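Local coordinates for protein DltD (Streptococcus thermophilus LMG 18311, PDB 7DXM) that probably takes part in the final O-acyl transfer steps of D-alanylation of lipoteichoic acid at the cell membrane, as a product of the dlt operon, at residues N19-R25 with Q119-Q125; S127-S131 with I176-A180. Residue numbers count along the deposited sequence, not the author numbering.

Contact 1: N19-R25 with Q119-Q125; sequences NENFKSR and QFFNNDQ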
loop_
_atom_site.group_PDB
_atom_site.type_symbol
_atom_site.label_atom_id
_atom_site.label_comp_id
_atom_site.label_asym_id
_atom_site.label_seq_id
_atom_site.Cartn_x
_atom_site.Cartn_y
_atom_site.Cartn_z
ATOM N N ASN A 19 -11.808 5.539 2.346
ATOM C CA ASN A 19 -10.904 6.368 3.125
ATOM C C ASN A 19 -11.247 6.282 4.596
ATOM O O ASN A 19 -10.372 6.067 5.446
ATOM C CB ASN A 19 -10.979 7.806 2.654
ATOM C CG ASN A 19 -10.537 7.961 1.229
ATOM O OD1 ASN A 19 -9.941 7.043 0.646
ATOM N ND2 ASN A 19 -10.834 9.119 0.639
ATOM N N GLU A 20 -12.534 6.413 4.918
ATOM C CA GLU A 20 -12.926 6.421 6.318
ATOM C C GLU A 20 -12.523 5.126 7.008
ATOM O O GLU A 20 -12.159 5.145 8.192
ATOM C CB GLU A 20 -14.427 6.682 6.435
ATOM C CG GLU A 20 -14.817 8.104 5.995
ATOM C CD GLU A 20 -14.309 9.234 6.942
ATOM O OE1 GLU A 20 -14.136 9.033 8.180
ATOM O OE2 GLU A 20 -14.099 10.359 6.427
ATOM N N ASN A 21 -12.539 4.005 6.274
ATOM C CA ASN A 21 -12.103 2.735 6.837
ATOM C C ASN A 21 -10.593 2.659 6.967
ATOM O O ASN A 21 -10.083 1.890 7.792
ATOM C CB ASN A 21 -12.598 1.575 5.978
ATOM C CG ASN A 21 -12.312 0.231 6.609
ATOM O OD1 ASN A 21 -12.680 -0.023 7.759
ATOM N ND2 ASN A 21 -11.634 -0.631 5.867
ATOM N N PHE A 22 -9.870 3.433 6.167
ATOM C CA PHE A 22 -8.422 3.402 6.241
ATOM C C PHE A 22 -7.942 3.938 7.581
ATOM O O PHE A 22 -7.030 3.376 8.198
ATOM C CB PHE A 22 -7.832 4.200 5.086
ATOM C CG PHE A 22 -6.345 4.350 5.157
ATOM C CD1 PHE A 22 -5.773 5.326 5.961
ATOM C CD2 PHE A 22 -5.520 3.521 4.416
ATOM C CE1 PHE A 22 -4.426 5.456 6.034
ATOM C CE2 PHE A 22 -4.177 3.665 4.457
ATOM C CZ PHE A 22 -3.622 4.631 5.278
ATOM N N LYS A 23 -8.536 5.035 8.037
ATOM C CA LYS A 23 -8.104 5.709 9.250
ATOM C C LYS A 23 -8.940 5.330 10.460
ATOM O O LYS A 23 -8.865 6.001 11.497
ATOM C CB LYS A 23 -8.121 7.225 9.046
ATOM C CG LYS A 23 -9.345 7.785 8.347
ATOM C CD LYS A 23 -9.066 9.208 7.839
ATOM C CE LYS A 23 -10.315 9.856 7.262
ATOM N NZ LYS A 23 -10.024 11.271 7.002
ATOM N N SER A 24 -9.747 4.278 10.347
ATOM C CA SER A 24 -10.522 3.765 11.472
ATOM C C SER A 24 -9.622 2.823 12.260
ATOM O O SER A 24 -9.339 1.704 11.806
ATOM C CB SER A 24 -11.779 3.052 10.985
ATOM O OG SER A 24 -12.435 2.404 12.058
ATOM N N ARG A 25 -9.146 3.282 13.421
ATOM C CA ARG A 25 -8.376 2.396 14.291
ATOM C C ARG A 25 -9.220 1.199 14.746
ATOM O O ARG A 25 -8.743 0.057 14.767
ATOM C CB ARG A 25 -7.849 3.178 15.500
ATOM C CG ARG A 25 -7.144 2.314 16.544
ATOM C CD ARG A 25 -7.096 2.994 17.899
ATOM N NE ARG A 25 -6.291 4.200 17.821
ATOM C CZ ARG A 25 -5.033 4.264 18.218
ATOM N NH1 ARG A 25 -4.461 3.190 18.741
ATOM N NH2 ARG A 25 -4.360 5.398 18.093
ATOM N N GLN A 119 -6.921 13.013 3.104
ATOM C CA GLN A 119 -8.003 12.045 3.119
ATOM C C GLN A 119 -7.583 10.724 3.733
ATOM O O GLN A 119 -8.407 9.815 3.823
ATOM C CB GLN A 119 -8.592 11.848 1.714
ATOM C CG GLN A 119 -7.670 11.322 0.665
ATOM C CD GLN A 119 -8.292 11.405 -0.730
ATOM O OE1 GLN A 119 -9.517 11.426 -0.882
ATOM N NE2 GLN A 119 -7.445 11.444 -1.757
ATOM N N PHE A 120 -6.346 10.604 4.190
ATOM C CA PHE A 120 -5.942 9.478 5.016
ATOM C C PHE A 120 -5.441 9.891 6.383
ATOM O O PHE A 120 -5.627 9.153 7.360
ATOM C CB PHE A 120 -4.860 8.674 4.312
ATOM C CG PHE A 120 -5.255 8.254 2.946
ATOM C CD1 PHE A 120 -6.141 7.170 2.765
ATOM C CD2 PHE A 120 -4.783 8.946 1.833
ATOM C CE1 PHE A 120 -6.526 6.781 1.500
ATOM C CE2 PHE A 120 -5.176 8.575 0.561
ATOM C CZ PHE A 120 -6.038 7.486 0.389
ATOM N N PHE A 121 -4.839 11.061 6.484
ATOM C CA PHE A 121 -4.310 11.527 7.745
ATOM C C PHE A 121 -5.446 11.991 8.662
ATOM O O PHE A 121 -6.494 12.451 8.197
ATOM C CB PHE A 121 -3.321 12.641 7.434
ATOM C CG PHE A 121 -2.803 13.330 8.627
ATOM C CD1 PHE A 121 -1.770 12.776 9.362
ATOM C CD2 PHE A 121 -3.341 14.536 9.014
ATOM C CE1 PHE A 121 -1.285 13.403 10.470
ATOM C CE2 PHE A 121 -2.862 15.181 10.118
ATOM C CZ PHE A 121 -1.831 14.617 10.856
ATOM N N ASN A 122 -5.255 11.838 9.975
ATOM C CA ASN A 122 -6.178 12.437 10.945
ATOM C C ASN A 122 -5.428 12.711 12.237
ATOM O O ASN A 122 -4.244 12.402 12.363
ATOM C CB ASN A 122 -7.423 11.567 11.194
ATOM C CG ASN A 122 -7.145 10.271 11.970
ATOM O OD1 ASN A 122 -6.143 10.111 12.687
ATOM N ND2 ASN A 122 -8.068 9.333 11.826
ATOM N N ASN A 123 -6.121 13.271 13.219
ATOM C CA ASN A 123 -5.399 13.659 14.415
ATOM C C ASN A 123 -5.134 12.490 15.345
ATOM O O ASN A 123 -4.281 12.608 16.236
ATOM C CB ASN A 123 -6.143 14.765 15.143
ATOM C CG ASN A 123 -5.883 16.123 14.521
ATOM O OD1 ASN A 123 -5.138 16.227 13.532
ATOM N ND2 ASN A 123 -6.486 17.176 15.094
ATOM N N ASP A 124 -5.806 11.356 15.147
ATOM C CA ASP A 124 -5.444 10.173 15.917
ATOM C C ASP A 124 -4.070 9.683 15.497
ATOM O O ASP A 124 -3.224 9.386 16.347
ATOM C CB ASP A 124 -6.503 9.072 15.760
ATOM C CG ASP A 124 -6.208 7.815 16.613
ATOM O OD1 ASP A 124 -5.288 7.826 17.471
ATOM O OD2 ASP A 124 -6.914 6.799 16.414
ATOM N N GLN A 125 -3.819 9.626 14.184
ATOM C CA GLN A 125 -2.490 9.254 13.688
ATOM C C GLN A 125 -1.410 10.206 14.191
ATOM O O GLN A 125 -0.323 9.773 14.580
ATOM C CB GLN A 125 -2.499 9.208 12.164
ATOM C CG GLN A 125 -3.359 8.092 11.598
ATOM C CD GLN A 125 -3.700 8.290 10.130
ATOM O OE1 GLN A 125 -3.153 9.167 9.450
ATOM N NE2 GLN A 125 -4.640 7.492 9.642
#

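Contact 2: S127-S131 with I176-A180; sequences SSFLS and IQFMA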
loop_
_atom_site.group_PDB
_atom_site.type_symbol
_atom_site.label_atom_id
_atom_site.label_comp_id
_atom_site.label_asym_id
_atom_site.label_seq_id
_atom_site.Cartn_x
_atom_site.Cartn_y
_atom_site.Cartn_z
ATOM N N SER A 127 -1.464 12.312 17.012
ATOM C CA SER A 127 -1.255 12.117 18.446
ATOM C C SER A 127 -0.557 10.792 18.737
ATOM O O SER A 127 0.324 10.722 19.599
ATOM C CB SER A 127 -2.587 12.171 19.181
ATOM O OG SER A 127 -3.309 10.954 18.951
ATOM N N SER A 128 -0.942 9.720 18.053
ATOM C CA SER A 128 -0.172 8.494 18.196
ATOM C C SER A 128 1.289 8.764 17.889
ATOM O O SER A 128 2.176 8.393 18.663
ATOM C CB SER A 128 -0.726 7.396 17.284
ATOM O OG SER A 128 -2.031 7.018 17.694
ATOM N N PHE A 129 1.541 9.382 16.740
ATOM C CA PHE A 129 2.900 9.675 16.293
ATOM C C PHE A 129 3.745 10.437 17.312
ATOM O O PHE A 129 4.887 10.067 17.583
ATOM C CB PHE A 129 2.870 10.441 14.968
ATOM C CG PHE A 129 4.208 10.976 14.545
ATOM C CD1 PHE A 129 5.262 10.115 14.284
ATOM C CD2 PHE A 129 4.414 12.338 14.410
ATOM C CE1 PHE A 129 6.494 10.603 13.895
ATOM C CE2 PHE A 129 5.644 12.834 14.022
ATOM C CZ PHE A 129 6.687 11.965 13.763
ATOM N N LEU A 130 3.180 11.502 17.865
ATOM C CA LEU A 130 3.892 12.328 18.834
ATOM C C LEU A 130 4.035 11.594 20.158
ATOM O O LEU A 130 5.040 11.760 20.856
ATOM C CB LEU A 130 3.171 13.671 19.005
ATOM C CG LEU A 130 3.184 14.608 17.782
ATOM C CD1 LEU A 130 2.108 15.687 17.856
ATOM C CD2 LEU A 130 4.553 15.232 17.582
ATOM N N SER A 131 3.071 10.739 20.487
ATOM C CA SER A 131 3.141 10.000 21.733
ATOM C C SER A 131 4.383 9.108 21.792
ATOM O O SER A 131 5.014 8.983 22.848
ATOM C CB SER A 131 1.852 9.200 21.903
ATOM O OG SER A 131 0.934 9.951 22.688
ATOM N N ILE A 176 -0.052 15.987 24.627
ATOM C CA ILE A 176 -0.153 15.059 23.509
ATOM C C ILE A 176 -0.789 13.743 23.952
ATOM O O ILE A 176 -1.576 13.147 23.202
ATOM C CB ILE A 176 1.216 14.816 22.861
ATOM C CG1 ILE A 176 1.678 16.057 22.102
ATOM C CG2 ILE A 176 1.149 13.678 21.901
ATOM C CD1 ILE A 176 3.117 16.385 22.314
ATOM N N GLN A 177 -0.506 13.276 25.187
ATOM C CA GLN A 177 -1.170 12.043 25.627
ATOM C C GLN A 177 -2.657 12.298 25.903
ATOM O O GLN A 177 -3.497 11.414 25.698
ATOM C CB GLN A 177 -0.478 11.431 26.852
ATOM C CG GLN A 177 0.030 12.349 27.982
ATOM C CD GLN A 177 0.556 11.552 29.239
ATOM O OE1 GLN A 177 -0.108 10.596 29.709
ATOM N NE2 GLN A 177 1.777 11.921 29.740
ATOM N N PHE A 178 -3.011 13.529 26.291
ATOM C CA PHE A 178 -4.419 13.849 26.501
ATOM C C PHE A 178 -5.178 13.853 25.179
ATOM O O PHE A 178 -6.297 13.310 25.070
ATOM C CB PHE A 178 -4.525 15.195 27.178
ATOM C CG PHE A 178 -5.887 15.494 27.693
ATOM C CD1 PHE A 178 -6.318 14.931 28.878
ATOM C CD2 PHE A 178 -6.720 16.376 27.019
ATOM C CE1 PHE A 178 -7.571 15.213 29.390
ATOM C CE2 PHE A 178 -7.978 16.675 27.523
ATOM C CZ PHE A 178 -8.407 16.087 28.719
ATOM N N MET A 179 -4.581 14.475 24.159
ATOM C CA MET A 179 -5.212 14.467 22.846
ATOM C C MET A 179 -5.211 13.066 22.242
ATOM O O MET A 179 -6.169 12.673 21.574
ATOM C CB MET A 179 -4.526 15.477 21.935
ATOM C CG MET A 179 -4.827 16.931 22.317
ATOM S SD MET A 179 -6.397 17.231 23.175
ATOM C CE MET A 179 -7.619 16.804 21.931
ATOM N N ALA A 180 -4.161 12.290 22.486
ATOM C CA ALA A 180 -4.199 10.887 22.112
ATOM C C ALA A 180 -5.457 10.236 22.644
ATOM O O ALA A 180 -6.261 9.689 21.878
ATOM C CB ALA A 180 -2.974 10.156 22.648
#

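Contact 1: N19-R25 with Q119-Q125
The end of the short helix 19-22 and the turn after it pack on the loop that leads into helix 123-131, with an aromatic pair lying between two side-chain amides and a salt bridge. The backbones come nearest at K23 and F120, with CA atoms 6.1 Å apart. F120 turns its ring edge toward the face of F22, an edge-to-face (T-shaped) pair with centroids 5.0 Å apart and planes at 67°; F22 CE1 also packs on F120 CB at 3.7 Å. Beyond the rings, N19 ND2 and Q119 OE1 are 3.1 Å apart. Outside the two segments, helix 79-86 borders the pair, with Q82 touching F22 and N81 touching F120. K23 lays its aliphatic chain along the loop: K23 CD is 3.5 Å from F120 O, and K23 CB is 3.5 Å from Q125 NE2. Q125 NE2 is held in place by donating to F120 O at 3.0 Å and by a second bond to Q88. N122 and Q125 form a capping box, in which Q125 N donates to N122 OD1 at 2.8 Å and the return bond, from N122 N to Q125 OE1, is weak at 3.4 Å. At the very start of two helices, 25-33 and 123-131, R25 meets D124 in a bidentate salt bridge, with NH2 to OD1 at 2.7 Å and NE to OD2 at 3.0 Å. D187 of helix 170-194 accepts from R25 N. The rings pack the end of helix 19-22 against the loop, while the two-point ion pair fixes the direction of the guanidinium and ties the two helix starts together.

Contact 2: S127-S131 with I176-A180
I176 lays its CG2 methyl over the last turn of helix 123-131, 3.5 Å from L130 CB and 3.8 Å from both S127 O and S131 N. Those two backbone atoms are themselves joined by the helical bond from S131 N to S127 O, so the methyl sits against the peptide surface of the turn as well as its side chains. M155 touches both I176 and L130 from a loop, and V162 of helix 156-163 extends the apolar patch against L130, while Q158 of that helix touches I176. Further along, small residues let the backbones close in: the CA atoms of S127 and A180 are 4.9 Å apart, and S127 OG reaches to 3.3 Å from A180 CA. The hydroxyl of S127 has its polar partner within its own helix, at D124 O, and toward A180 it makes only van der Waals contact. S131 OG rests 3.9 Å from A180 CB and 4.2 Å from Q177 CA. The local axes approach to 8.7 Å, with 144° between their N-to-C directions. This is roughly antiparallel helix-helix packing, with serine and alanine at the close point, and it joins the C-terminal end of helix 123-131 to the long helix 170-194 in the helical part of this SGNH-hydrolase-like fold.

Overall arrangement
Helix 123-131 is common to both contacts: contact 1 uses its beginning and contact 2 its last turn. Their centres lie about 15 Å apart on the same side of the chain's centre, and they come in series, contact 1 closing before contact 2 opens. They meet where R25 NH2 approaches S128 OG at 2.9 Å. Contact 2 is the more peripheral, its centre about 25 Å from the chain's centre against 14 Å for contact 1. Helix 170-194 borders both, supplying one side of contact 2 and D187 beside R25. Together they tie the N-terminal region and helix 170-194 to helix 123-131.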